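Local coordinates for protein glucokinase (Leishmania braziliensis MHOM/BR/75/M2904, PDB 6EDI) that probably phosphorylates D-glucose with ATP as the phosphate donor, acting as a glucokinase, at residues M206-L218 against S227-S239. Residues are numbered along the deposited sequence; the frame is centred on the assembly and turned at random.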
loop_
_atom_site.group_PDB
_atom_site.type_symbol
_atom_site.label_atom_id
_atom_site.label_comp_id
_atom_site.label_asym_id
_atom_site.label_seq_id
_atom_site.Cartn_x
_atom_site.Cartn_y
_atom_site.Cartn_z
ATOM N N MET A 206 -5.449 -5.618 -6.051
ATOM C CA MET A 206 -5.790 -5.611 -4.632
ATOM C C MET A 206 -6.435 -6.943 -4.267
ATOM O O MET A 206 -7.414 -7.363 -4.892
ATOM C CB MET A 206 -6.721 -4.433 -4.307
ATOM C CG MET A 206 -7.177 -4.397 -2.862
ATOM S SD MET A 206 -5.815 -4.062 -1.740
ATOM C CE MET A 206 -6.445 -4.876 -0.275
ATOM N N VAL A 207 -5.870 -7.613 -3.268
ATOM C CA VAL A 207 -6.334 -8.957 -2.898
ATOM C C VAL A 207 -6.972 -8.938 -1.518
ATOM O O VAL A 207 -6.356 -8.472 -0.553
ATOM C CB VAL A 207 -5.185 -9.948 -2.885
ATOM C CG1 VAL A 207 -5.689 -11.341 -2.583
ATOM C CG2 VAL A 207 -4.433 -9.909 -4.233
ATOM N N VAL A 208 -8.207 -9.428 -1.433
ATOM C CA VAL A 208 -8.911 -9.568 -0.157
ATOM C C VAL A 208 -9.391 -11.017 -0.020
ATOM O O VAL A 208 -9.793 -11.606 -1.013
ATOM C CB VAL A 208 -10.097 -8.588 -0.087
ATOM C CG1 VAL A 208 -10.947 -8.852 1.136
ATOM C CG2 VAL A 208 -9.582 -7.171 -0.050
ATOM N N ALA A 209 -9.327 -11.590 1.186
ATOM C CA ALA A 209 -9.702 -13.001 1.400
ATOM C C ALA A 209 -10.495 -13.173 2.682
ATOM O O ALA A 209 -9.924 -13.236 3.778
ATOM C CB ALA A 209 -8.482 -13.884 1.430
ATOM N N PRO A 210 -11.820 -13.256 2.561
ATOM C CA PRO A 210 -12.594 -13.415 3.799
ATOM C C PRO A 210 -12.580 -14.850 4.296
ATOM O O PRO A 210 -12.396 -15.777 3.510
ATOM C CB PRO A 210 -14.015 -13.006 3.383
ATOM C CG PRO A 210 -14.067 -13.211 1.894
ATOM C CD PRO A 210 -12.669 -12.986 1.383
ATOM N N GLY A 211 -12.761 -15.010 5.604
ATOM C CA GLY A 211 -12.774 -16.304 6.263
ATOM C C GLY A 211 -12.995 -16.091 7.749
ATOM O O GLY A 211 -13.894 -15.345 8.139
ATOM N N THR A 212 -12.175 -16.730 8.575
ATOM C CA THR A 212 -12.151 -16.441 10.010
ATOM C C THR A 212 -11.892 -14.952 10.238
ATOM O O THR A 212 -12.619 -14.283 10.986
ATOM C CB THR A 212 -11.085 -17.297 10.747
ATOM O OG1 THR A 212 -11.687 -18.517 11.204
ATOM C CG2 THR A 212 -10.497 -16.546 11.944
ATOM N N GLY A 213 -10.853 -14.442 9.584
ATOM C CA GLY A 213 -10.588 -13.023 9.562
ATOM C C GLY A 213 -10.709 -12.594 8.121
ATOM O O GLY A 213 -11.167 -13.368 7.286
ATOM N N VAL A 214 -10.310 -11.369 7.819
ATOM C CA VAL A 214 -10.303 -10.928 6.439
ATOM C C VAL A 214 -8.890 -10.502 6.107
ATOM O O VAL A 214 -8.421 -9.452 6.559
ATOM C CB VAL A 214 -11.333 -9.798 6.179
ATOM C CG1 VAL A 214 -11.247 -9.316 4.725
ATOM C CG2 VAL A 214 -12.726 -10.300 6.459
ATOM N N GLY A 215 -8.190 -11.337 5.344
ATOM C CA GLY A 215 -6.852 -10.983 4.915
ATOM C C GLY A 215 -6.838 -10.019 3.738
ATOM O O GLY A 215 -7.816 -9.916 2.981
ATOM N N SER A 216 -5.714 -9.322 3.575
ATOM C CA SER A 216 -5.527 -8.406 2.462
ATOM C C SER A 216 -4.050 -8.246 2.113
ATOM O O SER A 216 -3.170 -8.442 2.959
ATOM C CB SER A 216 -6.093 -7.041 2.810
ATOM O OG SER A 216 -5.477 -6.605 3.987
ATOM N N SER A 217 -3.792 -7.885 0.859
ATOM C CA SER A 217 -2.439 -7.664 0.361
ATOM C C SER A 217 -2.535 -7.003 -1.004
ATOM O O SER A 217 -3.594 -7.004 -1.651
ATOM C CB SER A 217 -1.644 -8.978 0.275
ATOM O OG SER A 217 -2.336 -9.953 -0.489
ATOM N N LEU A 218 -1.443 -6.406 -1.451
ATOM C CA LEU A 218 -1.489 -5.702 -2.721
ATOM C C LEU A 218 -0.348 -6.162 -3.593
ATOM O O LEU A 218 0.820 -6.140 -3.164
ATOM C CB LEU A 218 -1.412 -4.190 -2.499
ATOM C CG LEU A 218 -1.323 -3.326 -3.758
ATOM C CD1 LEU A 218 -2.707 -3.066 -4.359
ATOM C CD2 LEU A 218 -0.551 -2.041 -3.500
ATOM N N SER A 227 8.089 -5.504 -13.253
ATOM C CA SER A 227 8.012 -6.583 -12.278
ATOM C C SER A 227 6.964 -6.215 -11.253
ATOM O O SER A 227 6.468 -5.079 -11.235
ATOM C CB SER A 227 9.359 -6.782 -11.587
ATOM O OG SER A 227 9.762 -5.570 -10.993
ATOM N N TYR A 228 6.626 -7.169 -10.398
ATOM C CA TYR A 228 5.636 -6.919 -9.360
ATOM C C TYR A 228 6.239 -7.132 -7.974
ATOM O O TYR A 228 7.166 -7.930 -7.804
ATOM C CB TYR A 228 4.473 -7.907 -9.503
ATOM C CG TYR A 228 3.712 -7.890 -10.814
ATOM C CD1 TYR A 228 4.219 -8.511 -11.959
ATOM C CD2 TYR A 228 2.457 -7.324 -10.885
ATOM C CE1 TYR A 228 3.492 -8.516 -13.156
ATOM C CE2 TYR A 228 1.720 -7.332 -12.066
ATOM C CZ TYR A 228 2.236 -7.928 -13.185
ATOM O OH TYR A 228 1.484 -7.909 -14.343
ATOM N N ILE A 229 5.692 -6.454 -6.968
ATOM C CA ILE A 229 6.076 -6.742 -5.597
ATOM C C ILE A 229 4.799 -6.771 -4.785
ATOM O O ILE A 229 3.889 -5.985 -5.025
ATOM C CB ILE A 229 7.093 -5.707 -5.030
ATOM C CG1 ILE A 229 7.493 -6.063 -3.594
ATOM C CG2 ILE A 229 6.556 -4.260 -5.139
ATOM C CD1 ILE A 229 8.765 -5.360 -3.120
ATOM N N VAL A 230 4.705 -7.707 -3.855
ATOM C CA VAL A 230 3.517 -7.781 -3.018
ATOM C C VAL A 230 3.772 -7.113 -1.675
ATOM O O VAL A 230 4.841 -7.270 -1.077
ATOM C CB VAL A 230 3.047 -9.228 -2.797
ATOM C CG1 VAL A 230 1.896 -9.256 -1.778
ATOM C CG2 VAL A 230 2.615 -9.861 -4.124
ATOM N N LEU A 231 2.790 -6.347 -1.212
ATOM C CA LEU A 231 2.851 -5.765 0.111
ATOM C C LEU A 231 1.766 -6.429 0.925
ATOM O O LEU A 231 0.602 -6.435 0.508
ATOM C CB LEU A 231 2.603 -4.256 0.066
ATOM C CG LEU A 231 3.783 -3.360 -0.321
ATOM C CD1 LEU A 231 4.123 -3.536 -1.794
ATOM C CD2 LEU A 231 3.517 -1.883 -0.017
ATOM N N ALA A 232 2.170 -6.998 2.058
ATOM C CA ALA A 232 1.268 -7.492 3.105
ATOM C C ALA A 232 0.497 -6.297 3.678
ATOM O O ALA A 232 1.078 -5.226 3.858
ATOM C CB ALA A 232 2.089 -8.154 4.211
ATOM N N LEU A 233 -0.789 -6.479 3.985
ATOM C CA LEU A 233 -1.631 -5.378 4.473
ATOM C C LEU A 233 -2.535 -5.782 5.643
ATOM O O LEU A 233 -2.720 -6.968 5.916
ATOM C CB LEU A 233 -2.502 -4.847 3.337
ATOM C CG LEU A 233 -1.824 -4.217 2.123
ATOM C CD1 LEU A 233 -2.850 -3.900 1.059
ATOM C CD2 LEU A 233 -1.083 -2.951 2.531
ATOM N N GLU A 234 -3.120 -4.789 6.308
ATOM C CA GLU A 234 -4.147 -5.039 7.330
ATOM C C GLU A 234 -5.432 -4.246 7.055
ATOM O O GLU A 234 -5.985 -3.603 7.951
ATOM C CB GLU A 234 -3.628 -4.709 8.745
ATOM C CG GLU A 234 -2.324 -5.401 9.144
ATOM C CD GLU A 234 -2.451 -6.922 9.218
ATOM O OE1 GLU A 234 -3.582 -7.452 9.321
ATOM O OE2 GLU A 234 -1.406 -7.593 9.181
ATOM N N CYS A 235 -5.918 -4.318 5.823
ATOM C CA CYS A 235 -7.095 -3.569 5.408
ATOM C C CYS A 235 -8.382 -4.050 6.081
ATOM O O CYS A 235 -9.321 -3.269 6.267
ATOM C CB CYS A 235 -7.242 -3.599 3.874
ATOM S SG CYS A 235 -5.909 -2.732 2.972
ATOM N N GLY A 236 -8.426 -5.323 6.470
ATOM C CA GLY A 236 -9.561 -5.829 7.231
ATOM C C GLY A 236 -9.695 -5.109 8.560
ATOM O O GLY A 236 -10.780 -5.098 9.162
ATOM N N SER A 237 -8.598 -4.493 9.007
ATOM C CA SER A 237 -8.551 -3.836 10.321
ATOM C C SER A 237 -8.769 -2.332 10.228
ATOM O O SER A 237 -8.649 -1.601 11.224
ATOM C CB SER A 237 -7.235 -4.138 11.037
ATOM O OG SER A 237 -7.113 -5.519 11.307
ATOM N N LEU A 238 -9.108 -1.876 9.027
ATOM C CA LEU A 238 -9.553 -0.506 8.834
ATOM C C LEU A 238 -10.958 -0.359 9.440
ATOM O O LEU A 238 -11.802 -1.254 9.298
ATOM C CB LEU A 238 -9.519 -0.166 7.337
ATOM C CG LEU A 238 -10.368 0.887 6.636
ATOM C CD1 LEU A 238 -9.934 2.303 6.953
ATOM C CD2 LEU A 238 -10.298 0.635 5.114
ATOM N N SER A 239 -11.192 0.744 10.140
ATOM C CA SER A 239 -12.525 1.045 10.671
ATOM C C SER A 239 -13.588 1.089 9.579
ATOM O O SER A 239 -13.321 1.551 8.472
ATOM C CB SER A 239 -12.519 2.384 11.398
ATOM O OG SER A 239 -11.520 2.421 12.378
HETATM O O HOH W 1 -6.500 -7.623 6.351
HETATM O O HOH W 2 -3.690 -9.420 5.917
#
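L218 and L231 face each other as a hydrogen-bonded antiparallel pair: L218 N reaches L231 O and L231 N reaches L218 O, each over 2.8 Å, nearly straight and in the plane of the accepting carbonyl. One step along, S217 and A232 form the non-hydrogen-bonded pair, where the small S217 fits against helix 157-170, its OG bonded to L158 O. On the other face, around L233, the packing is apolar. L233 CG stands anti to its own carbonyl carbon (chi1 -63°), and from there CD1 lies 3.8 Å from L218 CB, while M206, its unbranched chain bent at chi2, swings CE to 4.0 Å from L233 CD1 and 3.9 Å from C235 SG. M206 and L233 also touch F341 of helix 317-341.

Toward V214 the regular ladder breaks down, as the second chain leaves the strand for a 3-10 segment, and water supplements the direct bonds. The bond from L233 N to S216 O is long and bent, its donor above the carbonyl plane, and one water bridges S216 N to L233 O. S216 OG, small enough to sit between the chains, accepts C235 N at 3.0 Å and also bonds a second water that links V214 O to G236 N. G236 brings its bare CA to 3.9 Å from V214 O, where a CB would clash. Such a hairpin, its pairing giving way to water bridges at one end, lies at the edge of a mixed sheet within its own chain, where A232 O bonds to R204 NH2 of the second subunit, in the actin-like ATPase (ASKHA) fold of glucokinases.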